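Local coordinates for protein Medium/long-chain acyl-CoA thioesterase YigI (Shewanella oneidensis, PDB 3E8P) that probably hydrolyses medium- and long-chain fatty acyl-CoA thioesters to the free fatty acid and coenzyme A, as a member of the hotdog-fold thioesterases, at residues V51-K56 and A74-V79; L83-G88 and G159-G164. All coordinates share one frame; numbering follows the deposited sequence.

Contact 1: V51-K56 and A74-V79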
loop_
_atom_site.group_PDB
_atom_site.type_symbol
_atom_site.label_atom_id
_atom_site.label_comp_id
_atom_site.label_asym_id
_atom_site.label_seq_id
_atom_site.Cartn_x
_atom_site.Cartn_y
_atom_site.Cartn_z
ATOM N N VAL A 51 1.896 -11.070 19.724
ATOM C CA VAL A 51 2.147 -9.823 20.416
ATOM C C VAL A 51 0.851 -9.385 21.073
ATOM O O VAL A 51 -0.223 -9.490 20.477
ATOM C CB VAL A 51 2.629 -8.724 19.438
ATOM C CG1 VAL A 51 2.748 -7.394 20.148
ATOM C CG2 VAL A 51 3.978 -9.113 18.856
ATOM N N ALA A 52 0.957 -8.909 22.308
ATOM C CA ALA A 52 -0.207 -8.451 23.046
ATOM C C ALA A 52 0.098 -7.122 23.714
ATOM O O ALA A 52 1.251 -6.813 24.026
ATOM C CB ALA A 52 -0.608 -9.477 24.090
ATOM N N ILE A 53 -0.952 -6.339 23.918
ATOM C CA ILE A 53 -0.839 -5.040 24.544
ATOM C C ILE A 53 -2.178 -4.750 25.215
ATOM O O ILE A 53 -3.230 -4.777 24.576
ATOM C CB ILE A 53 -0.518 -3.946 23.485
ATOM C CG1 ILE A 53 -0.475 -2.565 24.141
ATOM C CG2 ILE A 53 -1.564 -3.979 22.357
ATOM C CD1 ILE A 53 -0.001 -1.459 23.202
ATOM N N ASN A 54 -2.147 -4.492 26.515
ATOM C CA ASN A 54 -3.379 -4.203 27.229
ATOM C C ASN A 54 -3.770 -2.771 26.994
ATOM O O ASN A 54 -2.917 -1.911 26.783
ATOM C CB ASN A 54 -3.214 -4.433 28.730
ATOM C CG ASN A 54 -2.728 -5.816 29.046
ATOM O OD1 ASN A 54 -3.323 -6.805 28.627
ATOM N ND2 ASN A 54 -1.634 -5.900 29.784
HETATM N N MSE A 55 -5.071 -2.524 27.028
HETATM C CA MSE A 55 -5.609 -1.190 26.844
HETATM C C MSE A 55 -5.365 -0.406 28.119
HETATM O O MSE A 55 -5.563 -0.923 29.217
HETATM C CB MSE A 55 -7.112 -1.265 26.588
HETATM C CG MSE A 55 -7.808 0.079 26.574
HETATM SE SE MSE A 55 -7.283 1.115 25.049
HETATM C CE MSE A 55 -8.742 0.653 23.853
ATOM N N LYS A 56 -4.907 0.829 27.969
ATOM C CA LYS A 56 -4.677 1.710 29.103
ATOM C C LYS A 56 -5.036 3.097 28.613
ATOM O O LYS A 56 -4.930 3.385 27.420
ATOM C CB LYS A 56 -3.220 1.646 29.597
ATOM C CG LYS A 56 -2.151 2.144 28.655
ATOM C CD LYS A 56 -0.781 2.088 29.345
ATOM C CE LYS A 56 0.357 2.389 28.385
ATOM N NZ LYS A 56 1.700 2.274 29.023
ATOM N N ALA A 74 -0.976 0.481 14.253
ATOM C CA ALA A 74 0.094 0.429 13.261
ATOM C C ALA A 74 1.408 -0.020 13.897
ATOM O O ALA A 74 2.169 -0.763 13.287
ATOM C CB ALA A 74 0.268 1.791 12.612
ATOM N N THR A 75 1.669 0.422 15.127
ATOM C CA THR A 75 2.900 0.047 15.832
ATOM C C THR A 75 2.943 -1.464 16.067
ATOM O O THR A 75 3.951 -2.121 15.781
ATOM C CB THR A 75 3.017 0.785 17.206
ATOM O OG1 THR A 75 3.137 2.191 16.976
ATOM C CG2 THR A 75 4.246 0.322 17.972
ATOM N N VAL A 76 1.839 -2.017 16.565
ATOM C CA VAL A 76 1.758 -3.455 16.830
ATOM C C VAL A 76 1.886 -4.291 15.555
ATOM O O VAL A 76 2.620 -5.272 15.514
ATOM C CB VAL A 76 0.425 -3.827 17.521
ATOM C CG1 VAL A 76 0.354 -5.341 17.747
ATOM C CG2 VAL A 76 0.305 -3.085 18.834
ATOM N N LEU A 77 1.174 -3.895 14.507
ATOM C CA LEU A 77 1.225 -4.637 13.255
ATOM C C LEU A 77 2.630 -4.667 12.661
ATOM O O LEU A 77 3.048 -5.692 12.119
ATOM C CB LEU A 77 0.239 -4.042 12.246
ATOM C CG LEU A 77 -1.248 -4.229 12.569
ATOM C CD1 LEU A 77 -2.095 -3.344 11.662
ATOM C CD2 LEU A 77 -1.625 -5.679 12.389
ATOM N N ASP A 78 3.359 -3.556 12.765
ATOM C CA ASP A 78 4.724 -3.477 12.221
ATOM C C ASP A 78 5.688 -4.386 12.983
ATOM O O ASP A 78 6.509 -5.087 12.382
ATOM C CB ASP A 78 5.259 -2.038 12.267
ATOM C CG ASP A 78 6.582 -1.886 11.516
ATOM O OD1 ASP A 78 7.342 -0.944 11.814
ATOM O OD2 ASP A 78 6.860 -2.708 10.613
ATOM N N VAL A 79 5.581 -4.368 14.306
ATOM C CA VAL A 79 6.417 -5.196 15.166
ATOM C C VAL A 79 6.123 -6.683 14.942
ATOM O O VAL A 79 7.044 -7.507 14.890
ATOM C CB VAL A 79 6.183 -4.850 16.653
ATOM C CG1 VAL A 79 7.003 -5.788 17.537
ATOM C CG2 VAL A 79 6.560 -3.385 16.905
#

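Contact 2: L83-G88 and G159-G164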
loop_
_atom_site.group_PDB
_atom_site.type_symbol
_atom_site.label_atom_id
_atom_site.label_comp_id
_atom_site.label_asym_id
_atom_site.label_seq_id
_atom_site.Cartn_x
_atom_site.Cartn_y
_atom_site.Cartn_z
ATOM N N LEU A 83 9.062 -9.376 13.492
ATOM C CA LEU A 83 9.383 -10.616 14.187
ATOM C C LEU A 83 8.975 -11.840 13.358
ATOM O O LEU A 83 9.658 -12.871 13.382
ATOM C CB LEU A 83 8.703 -10.632 15.562
ATOM C CG LEU A 83 9.299 -9.617 16.553
ATOM C CD1 LEU A 83 8.407 -9.445 17.782
ATOM C CD2 LEU A 83 10.683 -10.098 16.954
ATOM N N THR A 84 7.874 -11.716 12.618
ATOM C CA THR A 84 7.386 -12.798 11.767
ATOM C C THR A 84 8.406 -13.005 10.649
ATOM O O THR A 84 8.757 -14.131 10.300
ATOM C CB THR A 84 6.015 -12.441 11.110
ATOM O OG1 THR A 84 5.018 -12.237 12.129
ATOM C CG2 THR A 84 5.571 -13.559 10.133
ATOM N N ALA A 85 8.879 -11.898 10.094
ATOM C CA ALA A 85 9.852 -11.946 9.021
ATOM C C ALA A 85 11.146 -12.596 9.499
ATOM O O ALA A 85 11.695 -13.453 8.815
ATOM C CB ALA A 85 10.121 -10.537 8.501
ATOM N N PHE A 86 11.625 -12.196 10.673
ATOM C CA PHE A 86 12.868 -12.738 11.223
ATOM C C PHE A 86 12.758 -14.231 11.559
ATOM O O PHE A 86 13.703 -14.984 11.365
ATOM C CB PHE A 86 13.291 -11.950 12.478
ATOM C CG PHE A 86 14.699 -12.241 12.935
ATOM C CD1 PHE A 86 15.792 -11.847 12.166
ATOM C CD2 PHE A 86 14.932 -12.927 14.123
ATOM C CE1 PHE A 86 17.102 -12.130 12.571
ATOM C CE2 PHE A 86 16.238 -13.217 14.539
ATOM C CZ PHE A 86 17.322 -12.817 13.760
ATOM N N ALA A 87 11.606 -14.657 12.062
ATOM C CA ALA A 87 11.410 -16.065 12.392
ATOM C C ALA A 87 11.439 -16.894 11.105
ATOM O O ALA A 87 11.997 -17.987 11.077
ATOM C CB ALA A 87 10.088 -16.252 13.115
ATOM N N GLY A 88 10.835 -16.365 10.043
ATOM C CA GLY A 88 10.824 -17.063 8.769
ATOM C C GLY A 88 12.226 -17.192 8.191
ATOM O O GLY A 88 12.523 -18.125 7.433
ATOM N N GLY A 159 3.388 -6.150 5.428
ATOM C CA GLY A 159 4.674 -5.475 5.481
ATOM C C GLY A 159 5.780 -6.110 4.655
ATOM O O GLY A 159 5.837 -7.330 4.491
ATOM N N THR A 160 6.656 -5.268 4.119
ATOM C CA THR A 160 7.790 -5.723 3.337
ATOM C C THR A 160 8.993 -5.433 4.223
ATOM O O THR A 160 9.229 -4.288 4.614
ATOM C CB THR A 160 7.891 -4.956 2.017
ATOM O OG1 THR A 160 6.700 -5.180 1.245
ATOM C CG2 THR A 160 9.074 -5.433 1.226
ATOM N N TYR A 161 9.741 -6.477 4.557
ATOM C CA TYR A 161 10.883 -6.331 5.442
ATOM C C TYR A 161 12.221 -6.719 4.845
ATOM O O TYR A 161 12.314 -7.593 3.979
ATOM C CB TYR A 161 10.640 -7.147 6.708
ATOM C CG TYR A 161 9.433 -6.687 7.486
ATOM C CD1 TYR A 161 9.553 -5.729 8.486
ATOM C CD2 TYR A 161 8.159 -7.175 7.188
ATOM C CE1 TYR A 161 8.433 -5.264 9.172
ATOM C CE2 TYR A 161 7.040 -6.717 7.858
ATOM C CZ TYR A 161 7.179 -5.760 8.848
ATOM O OH TYR A 161 6.066 -5.273 9.496
HETATM N N MSE A 162 13.256 -6.040 5.318
HETATM C CA MSE A 162 14.626 -6.296 4.896
HETATM C C MSE A 162 15.156 -7.318 5.905
HETATM O O MSE A 162 15.125 -7.072 7.110
HETATM C CB MSE A 162 15.451 -5.004 4.977
HETATM C CG MSE A 162 16.836 -5.095 4.370
HETATM SE SE MSE A 162 16.769 -5.260 2.442
HETATM C CE MSE A 162 16.525 -3.390 2.009
ATOM N N VAL A 163 15.628 -8.463 5.421
ATOM C CA VAL A 163 16.153 -9.497 6.316
ATOM C C VAL A 163 17.591 -9.884 5.997
ATOM O O VAL A 163 18.158 -10.797 6.604
ATOM C CB VAL A 163 15.270 -10.761 6.272
ATOM C CG1 VAL A 163 13.902 -10.458 6.879
ATOM C CG2 VAL A 163 15.115 -11.230 4.832
ATOM N N GLY A 164 18.175 -9.174 5.040
ATOM C CA GLY A 164 19.544 -9.433 4.634
ATOM C C GLY A 164 20.082 -8.293 3.787
ATOM O O GLY A 164 19.368 -7.271 3.652
ATOM O OXT GLY A 164 21.211 -8.416 3.258
#

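Contact 1: V51-K56 and A74-V79
Val76 meets both Val51 and Ile53, and it does so with a different methyl for each. Coming along the helix from Ala74, Thr75 turns its side chain elsewhere: its OG1 bonds back to the carbonyl of Gly71, and its side chain rests on Phe33 and Leu37 of helix 32-37. Val76 carries both close contacts with the strand. Its CG1, anti to the backbone N (chi1 178°), lies 4.0 Å from CG1 of Val51, and the two side chains run past each other in opposite directions. CG2, the other branch, comes within 4.1 Å of CG2 of Ile53, where the side chains meet at a slant. The valine thus forks over Ala52, whose methyl points away from the helix. One turn on, Val79 also directs its CB at the strand, but CG1 of Val79 stays 4.7 Å from CG2 of Val51 and adds a looser flank. No hydrogen bond crosses; the contact is methyl against methyl, and the three touching residues are buried. Leu146 of strand 139-148 also touches Val76, while Leu39 touches both Val51 and Val79. A long helix wrapped by an antiparallel sheet is the hallmark of the hotdog fold, and here strand 49-54 packs its inward side chains on helix 70-90.

Contact 2: L83-G88 and G159-G164
Ala85 sets its single methyl against both Tyr161 in the strand and Val163 just past its end, two residues that point toward the helix. All of the contact across the segments is apolar. CB of Ala85 sits 3.9 Å from CB of Tyr161 and 4.0 Å from its CG, so the alanine touches the root of the tyrosine rather than its phenol end, and it approaches the ring obliquely. CG1 of Val163 reaches the same CB at 4.1 Å. That methyl lies anti to its own carbonyl carbon (chi1 -67°), and it also grazes the backbone O of Ala85 at 4.2 Å. A small residue at this point lets the helix come close: the CA atoms of Ala85 and Tyr161 are only 6.7 Å apart.

Polar groups find their partners away from this interface. The ring of Tyr161 runs from the contact along the helix, back toward its earlier turns, and its hydroxyl is hydrogen-bonded to OD2 of Asp78. Both ends of this side chain are therefore held, the root by packing and the far end by a polar bond. Val163 O is bonded to NH1 of Arg104.

Cys142 of strand 139-148 also touches Ala85, and Ser140 of that strand touches Val163, while Thr110 of strand 109-117 lies against Tyr161. Leu83 and Phe86 pack on helix 14-29 and on strand 40-44, so that this part of helix 70-90 has neighbours in both.

Contacts 1 and 2 use successive parts of helix 70-90, and their centres lie about 17 Å apart on opposite sides of the chain's centre. Both bring the helix against the same sheet: contact 1 at strand 49-54, contact 2 at strand 153-162, with strands 125-134 and 139-148 between them. The direct link between them spans 2.9 Å, from Asp78 OD2 in residues 74-79 to Tyr161 OH in residues 159-164; the same carboxylate oxygen is bonded to Thr110 OG1. Residues 74-79 of contact 1 additionally pack on the second subunit, whereas the strand of contact 2 meets the third through Thr160 and Met162.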